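Probable LacI-family transcriptional regulator (Corynebacterium glutamicum ATCC 13032, PDB 3BIL) probably binds regulatory DNA as a transcription factor, with a C-terminal domain of the periplasmic binding protein type that in relatives senses a small effector. Local coordinates at residues 287-293 with 326-332; 76-80 with 249-253; 186-190 with 202-206; 293-299 with 322-326. All coordinates share one frame; numbering follows the deposited sequence.

Interaction 1. Residues 287-293 with 326-332; sequences HPLTVID and ALIHRES
Val291 and Ile328 face each other as an antiparallel hydrogen-bonded pair; Asp293 and Ala326 form the next such pair, with Ile292 and Leu327 as the non-hydrogen-bonded pair between. Ile328 N gives a bond of 3.0 Å to Val291 O, almost head-on to the carbonyl, whereas the return bond from Val291 N to Ile328 O is weak. Asp293 N closes on Ala326 O at 2.7 Å, and Ala326 N answers to Asp293 O in that carbonyl's plane. The two short strands run 137° apart, well short of strictly antiparallel.

Beyond Ile328 the regular pairing gives way to a mixture of side-chain and backbone bonds. Thr290 OG1 accepts Arg330 N at 3.1 Å, while Thr290 N donates to Ser332 OG at 2.7 Å. That hydroxyl, set between its own backbone N and carbonyl carbon (chi1 51°), also bonds Val273 O and so ties this stretch to strand 272-276. The backbone bond is Glu331 N to Pro288 O, approaching from above the carbonyl plane, and Arg330 NH1 makes a weak bond to Leu289 O.

Among the apolar contacts, Arg330 CD lies 3.5 Å from Pro288 CB. Thr290 CG2 meets Leu327 CD1 at 3.6 Å, and Ile292 CG1 touches the same methyl; this face of the sheet packs on helix 169-181. On the other face, Val291 CG2 lies by Ile328 CB, and Asp293 CB by Ile328 CG1.

Strand 291-293 leads the chain out of the C-terminal subdomain and strand 322-328 brings it back, as in the interdomain crossovers of the LacI and periplasmic binding protein fold.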
loop_
_atom_site.group_PDB
_atom_site.type_symbol
_atom_site.label_atom_id
_atom_site.label_comp_id
_atom_site.label_asym_id
_atom_site.label_seq_id
_atom_site.Cartn_x
_atom_site.Cartn_y
_atom_site.Cartn_z
ATOM N N HIS A 287 -17.931 4.272 -10.033
ATOM C CA HIS A 287 -18.851 4.706 -9.003
ATOM C C HIS A 287 -18.087 4.605 -7.692
ATOM O O HIS A 287 -17.812 3.509 -7.191
ATOM C CB HIS A 287 -20.104 3.860 -8.965
ATOM C CG HIS A 287 -20.962 3.979 -10.185
ATOM N ND1 HIS A 287 -20.610 3.424 -11.403
ATOM C CD2 HIS A 287 -22.168 4.567 -10.370
ATOM C CE1 HIS A 287 -21.561 3.678 -12.287
ATOM N NE2 HIS A 287 -22.516 4.368 -11.686
ATOM N N PRO A 288 -17.690 5.752 -7.146
ATOM C CA PRO A 288 -16.846 5.648 -5.975
ATOM C C PRO A 288 -17.502 4.799 -4.885
ATOM O O PRO A 288 -18.725 4.659 -4.869
ATOM C CB PRO A 288 -16.672 7.109 -5.561
ATOM C CG PRO A 288 -16.812 7.856 -6.888
ATOM C CD PRO A 288 -17.949 7.154 -7.520
ATOM N N LEU A 289 -16.682 4.231 -4.001
ATOM C CA LEU A 289 -17.158 3.269 -3.052
ATOM C C LEU A 289 -17.550 3.896 -1.736
ATOM O O LEU A 289 -16.739 4.525 -1.091
ATOM C CB LEU A 289 -16.088 2.225 -2.772
ATOM C CG LEU A 289 -16.235 0.799 -3.229
ATOM C CD1 LEU A 289 -16.263 0.720 -4.754
ATOM C CD2 LEU A 289 -15.036 0.097 -2.672
ATOM N N THR A 290 -18.785 3.665 -1.313
ATOM C CA THR A 290 -19.125 3.894 0.053
ATOM C C THR A 290 -18.206 3.004 0.927
ATOM O O THR A 290 -18.089 1.822 0.713
ATOM C CB THR A 290 -20.607 3.628 0.245
ATOM O OG1 THR A 290 -21.365 4.482 -0.638
ATOM C CG2 THR A 290 -21.025 3.902 1.691
ATOM N N VAL A 291 -17.561 3.572 1.924
ATOM C CA VAL A 291 -16.660 2.809 2.767
ATOM C C VAL A 291 -16.782 3.281 4.208
ATOM O O VAL A 291 -17.307 4.369 4.496
ATOM C CB VAL A 291 -15.152 2.986 2.376
ATOM C CG1 VAL A 291 -14.796 2.308 0.987
ATOM C CG2 VAL A 291 -14.708 4.461 2.400
ATOM N N ILE A 292 -16.272 2.443 5.107
ATOM C CA ILE A 292 -16.207 2.738 6.500
ATOM C C ILE A 292 -14.804 3.201 6.815
ATOM O O ILE A 292 -13.837 2.486 6.617
ATOM C CB ILE A 292 -16.679 1.531 7.337
ATOM C CG1 ILE A 292 -18.199 1.360 7.140
ATOM C CG2 ILE A 292 -16.353 1.738 8.819
ATOM C CD1 ILE A 292 -18.760 0.110 7.803
ATOM N N ASP A 293 -14.690 4.440 7.254
ATOM C CA ASP A 293 -13.396 4.988 7.554
ATOM C C ASP A 293 -13.113 4.775 9.041
ATOM O O ASP A 293 -13.984 4.927 9.881
ATOM C CB ASP A 293 -13.347 6.470 7.134
ATOM C CG ASP A 293 -12.134 7.235 7.705
ATOM O OD1 ASP A 293 -11.167 6.623 8.176
ATOM O OD2 ASP A 293 -12.137 8.472 7.688
ATOM N N ALA A 326 -16.502 5.884 10.945
ATOM C CA ALA A 326 -17.494 6.692 10.239
ATOM C C ALA A 326 -17.806 6.192 8.840
ATOM O O ALA A 326 -16.955 5.593 8.206
ATOM C CB ALA A 326 -17.059 8.168 10.229
ATOM N N LEU A 327 -19.026 6.410 8.374
ATOM C CA LEU A 327 -19.425 6.075 6.998
ATOM C C LEU A 327 -19.249 7.268 6.012
ATOM O O LEU A 327 -19.931 8.279 6.135
ATOM C CB LEU A 327 -20.882 5.617 6.985
ATOM C CG LEU A 327 -21.420 5.122 5.649
ATOM C CD1 LEU A 327 -20.858 3.738 5.333
ATOM C CD2 LEU A 327 -22.930 5.014 5.728
ATOM N N ILE A 328 -18.344 7.124 5.036
ATOM C CA ILE A 328 -18.185 8.032 3.937
ATOM C C ILE A 328 -19.170 7.606 2.826
ATOM O O ILE A 328 -18.962 6.601 2.152
ATOM C CB ILE A 328 -16.710 7.998 3.408
ATOM C CG1 ILE A 328 -15.682 7.975 4.543
ATOM C CG2 ILE A 328 -16.408 9.151 2.451
ATOM C CD1 ILE A 328 -15.778 9.077 5.578
ATOM N N HIS A 329 -20.228 8.364 2.640
ATOM C CA HIS A 329 -21.226 8.046 1.624
ATOM C C HIS A 329 -20.732 8.492 0.258
ATOM O O HIS A 329 -20.471 9.678 0.020
ATOM C CB HIS A 329 -22.590 8.682 1.961
ATOM C CG HIS A 329 -23.755 8.058 1.244
ATOM N ND1 HIS A 329 -25.061 8.249 1.642
ATOM C CD2 HIS A 329 -23.808 7.266 0.145
ATOM C CE1 HIS A 329 -25.865 7.600 0.823
ATOM N NE2 HIS A 329 -25.130 6.996 -0.095
ATOM N N ARG A 330 -20.568 7.508 -0.626
ATOM C CA ARG A 330 -20.172 7.792 -1.991
ATOM C C ARG A 330 -21.241 7.279 -2.936
ATOM O O ARG A 330 -22.408 7.608 -2.729
ATOM C CB ARG A 330 -18.827 7.241 -2.301
ATOM C CG ARG A 330 -17.755 7.770 -1.369
ATOM C CD ARG A 330 -16.428 7.795 -2.141
ATOM N NE ARG A 330 -15.321 8.190 -1.285
ATOM C CZ ARG A 330 -14.415 7.383 -0.781
ATOM N NH1 ARG A 330 -14.426 6.087 -1.067
ATOM N NH2 ARG A 330 -13.469 7.886 -0.012
ATOM N N GLU A 331 -20.894 6.494 -3.957
ATOM C CA GLU A 331 -21.939 6.076 -4.909
ATOM C C GLU A 331 -22.115 4.571 -5.244
ATOM O O GLU A 331 -22.561 4.233 -6.343
ATOM C CB GLU A 331 -21.832 6.896 -6.191
ATOM C CG GLU A 331 -22.707 8.159 -6.190
ATOM C CD GLU A 331 -21.930 9.459 -5.924
ATOM O OE1 GLU A 331 -22.482 10.342 -5.206
ATOM O OE2 GLU A 331 -20.784 9.593 -6.443
ATOM N N SER A 332 -21.808 3.673 -4.306
ATOM C CA SER A 332 -21.849 2.232 -4.593
ATOM C C SER A 332 -23.083 1.456 -4.040
ATOM O O SER A 332 -23.048 0.227 -3.935
ATOM C CB SER A 332 -20.549 1.589 -4.131
ATOM O OG SER A 332 -20.212 1.926 -2.800
#

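Interaction 2. Residues 76-80 with 249-253; sequences LINHY and DSMMT
Asn78 meets the start of helix 250-262 through its carboxamide, which rests against both Ser250 and the methyl of Met251. CG lies anti to the backbone N (chi1 -160°), which sends the side chain across the gap, and chi2 of -50° turns its oxygen back to its own helix. Asn78 OD1 takes Tyr80 N at 2.9 Å in the plane of the amide, on a lone pair, which caps helix 79-94 and fixes the rotation of the group. Ser250 OG stands 3.2 Å from Asn78 OD1, but its hydrogen bond goes to Asp277 OD2.

Met251 makes the rest of the contact. Its chain bends at chi2 (-54°) and again at chi3, curling CE round against Asn78, 3.8 Å from both Asn78 CA and Asn78 CG. Behind this, the first turn of helix 250-262 is secured by Thr253, whose N and OG1 reach Asp249 O from opposite faces of the carbonyl plane, the hydroxyl at 2.6 Å. His79 stacks its ring on that of His279.

The two helix starts, one from each subdomain, face each other here, yet no hydrogen bond crosses between the segments and they bury just 171 Å² together. A join made of a methyl against an amide, with Asn78 OD1 and Ser250 OG each bonded within its own side, could probably part at little cost, consistent with the opening and closing of the subdomains in relatives.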
loop_
_atom_site.group_PDB
_atom_site.type_symbol
_atom_site.label_atom_id
_atom_site.label_comp_id
_atom_site.label_asym_id
_atom_site.label_seq_id
_atom_site.Cartn_x
_atom_site.Cartn_y
_atom_site.Cartn_z
ATOM N N LEU A 76 2.439 -4.806 5.532
ATOM C CA LEU A 76 2.796 -3.505 4.958
ATOM C C LEU A 76 2.165 -3.305 3.580
ATOM O O LEU A 76 1.937 -2.168 3.163
ATOM C CB LEU A 76 4.332 -3.283 4.939
ATOM C CG LEU A 76 5.020 -3.105 6.315
ATOM C CD1 LEU A 76 6.550 -3.202 6.215
ATOM C CD2 LEU A 76 4.630 -1.794 6.980
ATOM N N ILE A 77 1.867 -4.400 2.882
ATOM C CA ILE A 77 1.043 -4.303 1.674
ATOM C C ILE A 77 -0.413 -3.963 2.009
ATOM O O ILE A 77 -1.150 -3.508 1.149
ATOM C CB ILE A 77 1.152 -5.538 0.698
ATOM C CG1 ILE A 77 0.638 -6.830 1.326
ATOM C CG2 ILE A 77 2.593 -5.736 0.190
ATOM C CD1 ILE A 77 0.323 -7.937 0.280
ATOM N N ASN A 78 -0.838 -4.183 3.251
ATOM C CA ASN A 78 -2.061 -3.547 3.706
ATOM C C ASN A 78 -1.864 -2.018 3.765
ATOM O O ASN A 78 -0.993 -1.487 4.489
ATOM C CB ASN A 78 -2.534 -4.097 5.048
ATOM C CG ASN A 78 -4.020 -3.823 5.305
ATOM O OD1 ASN A 78 -4.494 -2.698 5.174
ATOM N ND2 ASN A 78 -4.752 -4.858 5.685
ATOM N N HIS A 79 -2.661 -1.318 2.968
ATOM C CA HIS A 79 -2.501 0.095 2.841
ATOM C C HIS A 79 -2.881 0.739 4.152
ATOM O O HIS A 79 -2.350 1.793 4.500
ATOM C CB HIS A 79 -3.350 0.625 1.699
ATOM C CG HIS A 79 -3.534 2.110 1.723
ATOM N ND1 HIS A 79 -4.627 2.716 2.313
ATOM C CD2 HIS A 79 -2.768 3.111 1.227
ATOM C CE1 HIS A 79 -4.530 4.026 2.170
ATOM N NE2 HIS A 79 -3.407 4.293 1.522
ATOM N N TYR A 80 -3.772 0.103 4.901
ATOM C CA TYR A 80 -4.174 0.646 6.189
ATOM C C TYR A 80 -3.043 0.642 7.213
ATOM O O TYR A 80 -2.806 1.630 7.898
ATOM C CB TYR A 80 -5.346 -0.136 6.726
ATOM C CG TYR A 80 -5.710 0.199 8.150
ATOM C CD1 TYR A 80 -6.581 1.252 8.449
ATOM C CD2 TYR A 80 -5.199 -0.560 9.200
ATOM C CE1 TYR A 80 -6.931 1.534 9.736
ATOM C CE2 TYR A 80 -5.532 -0.275 10.497
ATOM C CZ TYR A 80 -6.404 0.768 10.756
ATOM O OH TYR A 80 -6.735 1.006 12.059
ATOM N N ASP A 249 -12.813 -5.803 5.755
ATOM C CA ASP A 249 -11.355 -5.483 5.712
ATOM C C ASP A 249 -10.910 -4.763 4.455
ATOM O O ASP A 249 -11.568 -4.871 3.426
ATOM C CB ASP A 249 -10.521 -6.772 5.796
ATOM C CG ASP A 249 -10.174 -7.107 7.202
ATOM O OD1 ASP A 249 -10.308 -6.183 8.028
ATOM O OD2 ASP A 249 -9.798 -8.264 7.506
ATOM N N SER A 250 -9.776 -4.067 4.507
ATOM C CA SER A 250 -9.086 -3.694 3.252
ATOM C C SER A 250 -9.039 -4.892 2.288
ATOM O O SER A 250 -9.509 -4.809 1.141
ATOM C CB SER A 250 -7.625 -3.270 3.505
ATOM O OG SER A 250 -7.525 -2.051 4.211
ATOM N N MET A 251 -8.442 -5.996 2.754
ATOM C CA MET A 251 -8.162 -7.116 1.867
ATOM C C MET A 251 -9.442 -7.777 1.363
ATOM O O MET A 251 -9.543 -8.107 0.169
ATOM C CB MET A 251 -7.135 -8.103 2.461
ATOM C CG MET A 251 -5.714 -7.443 2.784
ATOM S SD MET A 251 -4.754 -6.508 1.506
ATOM C CE MET A 251 -5.100 -4.766 1.785
ATOM N N MET A 252 -10.436 -7.926 2.248
ATOM C CA MET A 252 -11.729 -8.407 1.825
ATOM C C MET A 252 -12.341 -7.437 0.755
ATOM O O MET A 252 -12.967 -7.880 -0.228
ATOM C CB MET A 252 -12.630 -8.713 3.050
ATOM C CG MET A 252 -12.138 -9.882 4.053
ATOM S SD MET A 252 -12.059 -11.583 3.353
ATOM C CE MET A 252 -10.635 -11.448 2.331
ATOM N N THR A 253 -12.082 -6.128 0.882
ATOM C CA THR A 253 -12.644 -5.138 -0.056
ATOM C C THR A 253 -12.107 -5.278 -1.451
ATOM O O THR A 253 -12.852 -5.049 -2.423
ATOM C CB THR A 253 -12.388 -3.667 0.381
ATOM O OG1 THR A 253 -12.956 -3.461 1.680
ATOM C CG2 THR A 253 -13.049 -2.698 -0.612
#

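Interaction 3. Residues 186-190 with 202-206; sequences PIGYL and RLEDF
Tyr189 leaves strand 187-190 pointing at residues 202-206 of helix 197-212, and its CB already lies over the face of the Phe206 ring, 3.6 Å from that ring's centroid. CG stands anti to the backbone N (chi1 174°), which carries the tyrosine ring on along the face of Phe206: Tyr189 CG is 3.9 Å from both Phe206 CG and Phe206 CD2, and Tyr189 CD1 comes to 3.8 Å from Phe206 CD1. The result is an offset stack, centroids 4.5 Å apart and planes at 17°. Phe206 CB in turn sits over the Tyr189 ring, close to CD1 and CE1. Strand and helix belong to the beta-alpha-beta unit 187-190, 197-212, 219-221 of a Rossmann-like subdomain, and the stack lies between helix and sheet. Beside the stack, on the same side of the tyrosine plane, Leu203 comes in obliquely at CD2 and CE2, Leu203 CD1 being 4.1 Å from Tyr189 CD2. Tyr189 CZ nears the carbonyl oxygen of Arg202, and OH ends 3.4 Å from Arg202 CB. Phe246 adds an edge-to-face contact to the tyrosine. Ile187 CG2 touches Phe206 CE1 at 3.8 Å, while Ile172 packs against the phenylalanine.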
loop_
_atom_site.group_PDB
_atom_site.type_symbol
_atom_site.label_atom_id
_atom_site.label_comp_id
_atom_site.label_asym_id
_atom_site.label_seq_id
_atom_site.Cartn_x
_atom_site.Cartn_y
_atom_site.Cartn_z
ATOM N N PRO A 186 -30.577 -8.992 -0.143
ATOM C CA PRO A 186 -29.796 -9.320 1.060
ATOM C C PRO A 186 -28.346 -8.903 1.017
ATOM O O PRO A 186 -27.763 -8.742 -0.064
ATOM C CB PRO A 186 -29.871 -10.875 1.154
ATOM C CG PRO A 186 -30.355 -11.343 -0.121
ATOM C CD PRO A 186 -30.895 -10.191 -0.939
ATOM N N ILE A 187 -27.757 -8.796 2.202
ATOM C CA ILE A 187 -26.401 -8.393 2.338
ATOM C C ILE A 187 -25.517 -9.629 2.523
ATOM O O ILE A 187 -25.784 -10.478 3.380
ATOM C CB ILE A 187 -26.237 -7.428 3.547
ATOM C CG1 ILE A 187 -27.193 -6.235 3.415
ATOM C CG2 ILE A 187 -24.737 -6.953 3.710
ATOM C CD1 ILE A 187 -27.394 -5.413 4.695
ATOM N N GLY A 188 -24.460 -9.724 1.715
ATOM C CA GLY A 188 -23.407 -10.685 1.921
ATOM C C GLY A 188 -22.279 -10.008 2.662
ATOM O O GLY A 188 -21.501 -9.266 2.081
ATOM N N TYR A 189 -22.168 -10.257 3.950
ATOM C CA TYR A 189 -21.094 -9.655 4.707
ATOM C C TYR A 189 -19.912 -10.587 4.660
ATOM O O TYR A 189 -20.018 -11.796 4.891
ATOM C CB TYR A 189 -21.504 -9.351 6.140
ATOM C CG TYR A 189 -20.362 -8.848 7.037
ATOM C CD1 TYR A 189 -20.037 -7.494 7.085
ATOM C CD2 TYR A 189 -19.632 -9.727 7.858
ATOM C CE1 TYR A 189 -19.032 -7.036 7.875
ATOM C CE2 TYR A 189 -18.590 -9.258 8.665
ATOM C CZ TYR A 189 -18.300 -7.916 8.646
ATOM O OH TYR A 189 -17.312 -7.403 9.418
ATOM N N LEU A 190 -18.775 -10.012 4.333
ATOM C CA LEU A 190 -17.601 -10.786 4.099
ATOM C C LEU A 190 -16.670 -10.518 5.265
ATOM O O LEU A 190 -15.984 -9.506 5.325
ATOM C CB LEU A 190 -17.029 -10.450 2.710
ATOM C CG LEU A 190 -15.829 -11.240 2.198
ATOM C CD1 LEU A 190 -16.291 -12.606 1.782
ATOM C CD2 LEU A 190 -15.124 -10.560 1.033
ATOM N N ARG A 202 -16.468 -6.806 14.607
ATOM C CA ARG A 202 -17.199 -6.284 13.463
ATOM C C ARG A 202 -18.267 -7.222 12.989
ATOM O O ARG A 202 -19.251 -6.773 12.367
ATOM C CB ARG A 202 -16.244 -6.000 12.297
ATOM C CG ARG A 202 -15.124 -5.039 12.689
ATOM C CD ARG A 202 -14.301 -4.661 11.506
ATOM N NE ARG A 202 -13.178 -3.874 11.947
ATOM C CZ ARG A 202 -12.122 -3.629 11.188
ATOM N NH1 ARG A 202 -12.066 -4.157 9.980
ATOM N NH2 ARG A 202 -11.118 -2.896 11.642
ATOM N N LEU A 203 -18.079 -8.524 13.225
ATOM C CA LEU A 203 -19.147 -9.447 12.856
ATOM C C LEU A 203 -20.278 -9.432 13.915
ATOM O O LEU A 203 -21.462 -9.444 13.543
ATOM C CB LEU A 203 -18.618 -10.842 12.514
ATOM C CG LEU A 203 -19.638 -11.979 12.520
ATOM C CD1 LEU A 203 -20.420 -12.059 11.194
ATOM C CD2 LEU A 203 -18.910 -13.300 12.848
ATOM N N GLU A 204 -19.941 -9.353 15.210
ATOM C CA GLU A 204 -20.982 -9.058 16.237
ATOM C C GLU A 204 -21.821 -7.830 15.799
ATOM O O GLU A 204 -23.057 -7.944 15.666
ATOM C CB GLU A 204 -20.427 -8.800 17.657
ATOM C CG GLU A 204 -19.498 -9.858 18.286
ATOM C CD GLU A 204 -18.834 -9.386 19.629
ATOM O OE1 GLU A 204 -17.840 -10.031 20.069
ATOM O OE2 GLU A 204 -19.293 -8.379 20.245
ATOM N N ASP A 205 -21.142 -6.694 15.526
ATOM C CA ASP A 205 -21.796 -5.409 15.194
ATOM C C ASP A 205 -22.641 -5.427 13.937
ATOM O O ASP A 205 -23.703 -4.821 13.848
ATOM C CB ASP A 205 -20.759 -4.306 15.088
ATOM C CG ASP A 205 -20.004 -4.101 16.386
ATOM O OD1 ASP A 205 -18.893 -3.533 16.365
ATOM O OD2 ASP A 205 -20.515 -4.508 17.444
ATOM N N PHE A 206 -22.170 -6.102 12.927
ATOM C CA PHE A 206 -22.992 -6.232 11.764
ATOM C C PHE A 206 -24.236 -7.077 12.113
ATOM O O PHE A 206 -25.338 -6.812 11.581
ATOM C CB PHE A 206 -22.161 -6.839 10.603
ATOM C CG PHE A 206 -22.998 -7.433 9.512
ATOM C CD1 PHE A 206 -23.466 -6.645 8.483
ATOM C CD2 PHE A 206 -23.361 -8.792 9.558
ATOM C CE1 PHE A 206 -24.249 -7.187 7.461
ATOM C CE2 PHE A 206 -24.174 -9.345 8.580
ATOM C CZ PHE A 206 -24.623 -8.531 7.516
#

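Interaction 4. Residues 293-299 with 322-326; sequences DQNVEQL and TIPTA
Ile323 wedges against the first turn of helix 296-308. Its CG1 lies 3.5 Å from Leu299 CG, the two side chains sliding past each other, while its two methyls, CD1 and CG2, rest against the amide end of Gln298, Ile323 CD1 at 3.6 Å from Gln298 OE1. Nearer Asp293 the contact becomes polar. Thr325 OG1 donates to Asp293 O at 3.3 Å from above the carbonyl plane, adding a second donor to the oxygen that also takes Ala326 N, and Gln294 CG touches the same hydroxyl at 3.6 Å.

The next shell orients these groups. Asp293 OD1 accepts Asn295 N in an Asx turn, which swings the chain from strand 291-293 into the helix. Gln298, extended beyond CG, is steadied at both ends of its amide by weak bonds, NE2 to Asn295 OD1 and OE1 to Arg302 NH1. The amide of Gln294 runs on past Thr325, OE1 bonded to Ser166 OG and NE2 weakly to Asp277 OD1.

Strand 163-167 flanks the contact, pairing with Ile323 through Thr165 and Asn167 and offering Ala164 and Ser166 to Leu299; helix 79-94 packs on Gln294 and Val296 through Tyr80.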
loop_
_atom_site.group_PDB
_atom_site.type_symbol
_atom_site.label_atom_id
_atom_site.label_comp_id
_atom_site.label_asym_id
_atom_site.label_seq_id
_atom_site.Cartn_x
_atom_site.Cartn_y
_atom_site.Cartn_z
ATOM N N ASP A 293 -14.690 4.440 7.254
ATOM C CA ASP A 293 -13.396 4.988 7.554
ATOM C C ASP A 293 -13.113 4.775 9.041
ATOM O O ASP A 293 -13.984 4.927 9.881
ATOM C CB ASP A 293 -13.347 6.470 7.134
ATOM C CG ASP A 293 -12.134 7.235 7.705
ATOM O OD1 ASP A 293 -11.167 6.623 8.176
ATOM O OD2 ASP A 293 -12.137 8.472 7.688
ATOM N N GLN A 294 -11.892 4.412 9.357
ATOM C CA GLN A 294 -11.499 4.172 10.716
ATOM C C GLN A 294 -10.637 5.246 11.282
ATOM O O GLN A 294 -10.206 5.148 12.441
ATOM C CB GLN A 294 -10.657 2.936 10.747
ATOM C CG GLN A 294 -11.427 1.730 11.018
ATOM C CD GLN A 294 -10.504 0.608 11.040
ATOM O OE1 GLN A 294 -9.998 0.239 12.103
ATOM N NE2 GLN A 294 -10.170 0.102 9.854
ATOM N N ASN A 295 -10.326 6.235 10.461
ATOM C CA ASN A 295 -9.591 7.386 10.907
ATOM C C ASN A 295 -8.213 7.036 11.475
ATOM O O ASN A 295 -7.916 7.338 12.633
ATOM C CB ASN A 295 -10.436 8.177 11.914
ATOM C CG ASN A 295 -10.254 9.657 11.754
ATOM O OD1 ASN A 295 -9.242 10.229 12.193
ATOM N ND2 ASN A 295 -11.207 10.291 11.060
ATOM N N VAL A 296 -7.378 6.434 10.629
ATOM C CA VAL A 296 -6.048 5.937 10.997
ATOM C C VAL A 296 -5.204 6.997 11.643
ATOM O O VAL A 296 -4.427 6.684 12.542
ATOM C CB VAL A 296 -5.208 5.481 9.782
ATOM C CG1 VAL A 296 -4.522 4.193 10.099
ATOM C CG2 VAL A 296 -6.055 5.343 8.563
ATOM N N GLU A 297 -5.333 8.232 11.151
ATOM C CA GLU A 297 -4.508 9.370 11.610
ATOM C C GLU A 297 -4.682 9.636 13.117
ATOM O O GLU A 297 -3.706 9.807 13.855
ATOM C CB GLU A 297 -4.783 10.632 10.757
ATOM C CG GLU A 297 -3.835 11.833 11.025
ATOM C CD GLU A 297 -3.761 12.891 9.876
ATOM O OE1 GLU A 297 -3.077 13.936 10.074
ATOM O OE2 GLU A 297 -4.375 12.691 8.792
ATOM N N GLN A 298 -5.932 9.618 13.565
ATOM C CA GLN A 298 -6.279 9.875 14.942
ATOM C C GLN A 298 -5.852 8.730 15.864
ATOM O O GLN A 298 -5.476 8.969 16.994
ATOM C CB GLN A 298 -7.778 10.072 15.016
ATOM C CG GLN A 298 -8.287 10.891 16.172
ATOM C CD GLN A 298 -9.795 10.998 16.117
ATOM O OE1 GLN A 298 -10.484 10.882 17.140
ATOM N NE2 GLN A 298 -10.330 11.183 14.896
ATOM N N LEU A 299 -5.925 7.489 15.375
ATOM C CA LEU A 299 -5.515 6.336 16.157
ATOM C C LEU A 299 -4.029 6.337 16.414
ATOM O O LEU A 299 -3.597 6.048 17.532
ATOM C CB LEU A 299 -5.883 5.052 15.446
ATOM C CG LEU A 299 -7.246 4.613 15.932
ATOM C CD1 LEU A 299 -8.050 3.901 14.825
ATOM C CD2 LEU A 299 -7.038 3.762 17.176
ATOM N N THR A 322 -10.994 4.360 22.589
ATOM C CA THR A 322 -11.535 4.086 21.263
ATOM C C THR A 322 -11.830 5.344 20.441
ATOM O O THR A 322 -12.319 6.348 20.936
ATOM C CB THR A 322 -12.833 3.188 21.273
ATOM O OG1 THR A 322 -13.894 3.842 21.991
ATOM C CG2 THR A 322 -12.567 1.781 21.835
ATOM N N ILE A 323 -11.517 5.255 19.162
ATOM C CA ILE A 323 -11.815 6.287 18.209
ATOM C C ILE A 323 -13.039 5.742 17.530
ATOM O O ILE A 323 -13.045 4.579 17.206
ATOM C CB ILE A 323 -10.698 6.346 17.168
ATOM C CG1 ILE A 323 -9.347 6.592 17.855
ATOM C CG2 ILE A 323 -11.008 7.342 16.092
ATOM C CD1 ILE A 323 -9.267 7.860 18.628
ATOM N N PRO A 324 -14.075 6.569 17.285
ATOM C CA PRO A 324 -15.202 5.969 16.582
ATOM C C PRO A 324 -14.880 5.840 15.091
ATOM O O PRO A 324 -13.838 6.343 14.602
ATOM C CB PRO A 324 -16.315 6.995 16.787
ATOM C CG PRO A 324 -15.598 8.267 16.721
ATOM C CD PRO A 324 -14.300 8.009 17.508
ATOM N N THR A 325 -15.797 5.201 14.380
ATOM C CA THR A 325 -15.626 4.837 13.005
ATOM C C THR A 325 -16.718 5.578 12.232
ATOM O O THR A 325 -17.749 5.922 12.826
ATOM C CB THR A 325 -15.788 3.336 12.931
ATOM O OG1 THR A 325 -14.688 2.775 12.217
ATOM C CG2 THR A 325 -17.109 2.925 12.324
ATOM N N ALA A 326 -16.502 5.884 10.945
ATOM C CA ALA A 326 -17.494 6.692 10.239
ATOM C C ALA A 326 -17.806 6.192 8.840
ATOM O O ALA A 326 -16.955 5.593 8.206
ATOM C CB ALA A 326 -17.059 8.168 10.229
#

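How the interactions relate
Interactions 1 and 4 share the Asp293–Ala326 pair and form one continuous crossing between subdomains, joined also where Ile292 CG2 meets Thr325 CG2 at 3.8 Å. Interaction 2, its centre about 15 Å from that of interaction 4, touches it through Tyr80 CE1 and Val296 CG1, 3.6 Å apart. Interaction 3 packs the helix that carries Arg202 on the sheet. Arg202 NH1 hydrogen-bonds Gly248 O and makes in addition a long, weak ion pair of 3.3 Å with Asp249 OD1 of interaction 2, while its NH2 lies 3.4 Å from Gln294 OE1 of interaction 4. Tyr80, Arg202, Asp249 and Gln294 thus gather between the subdomains, where relatives bind their effectors.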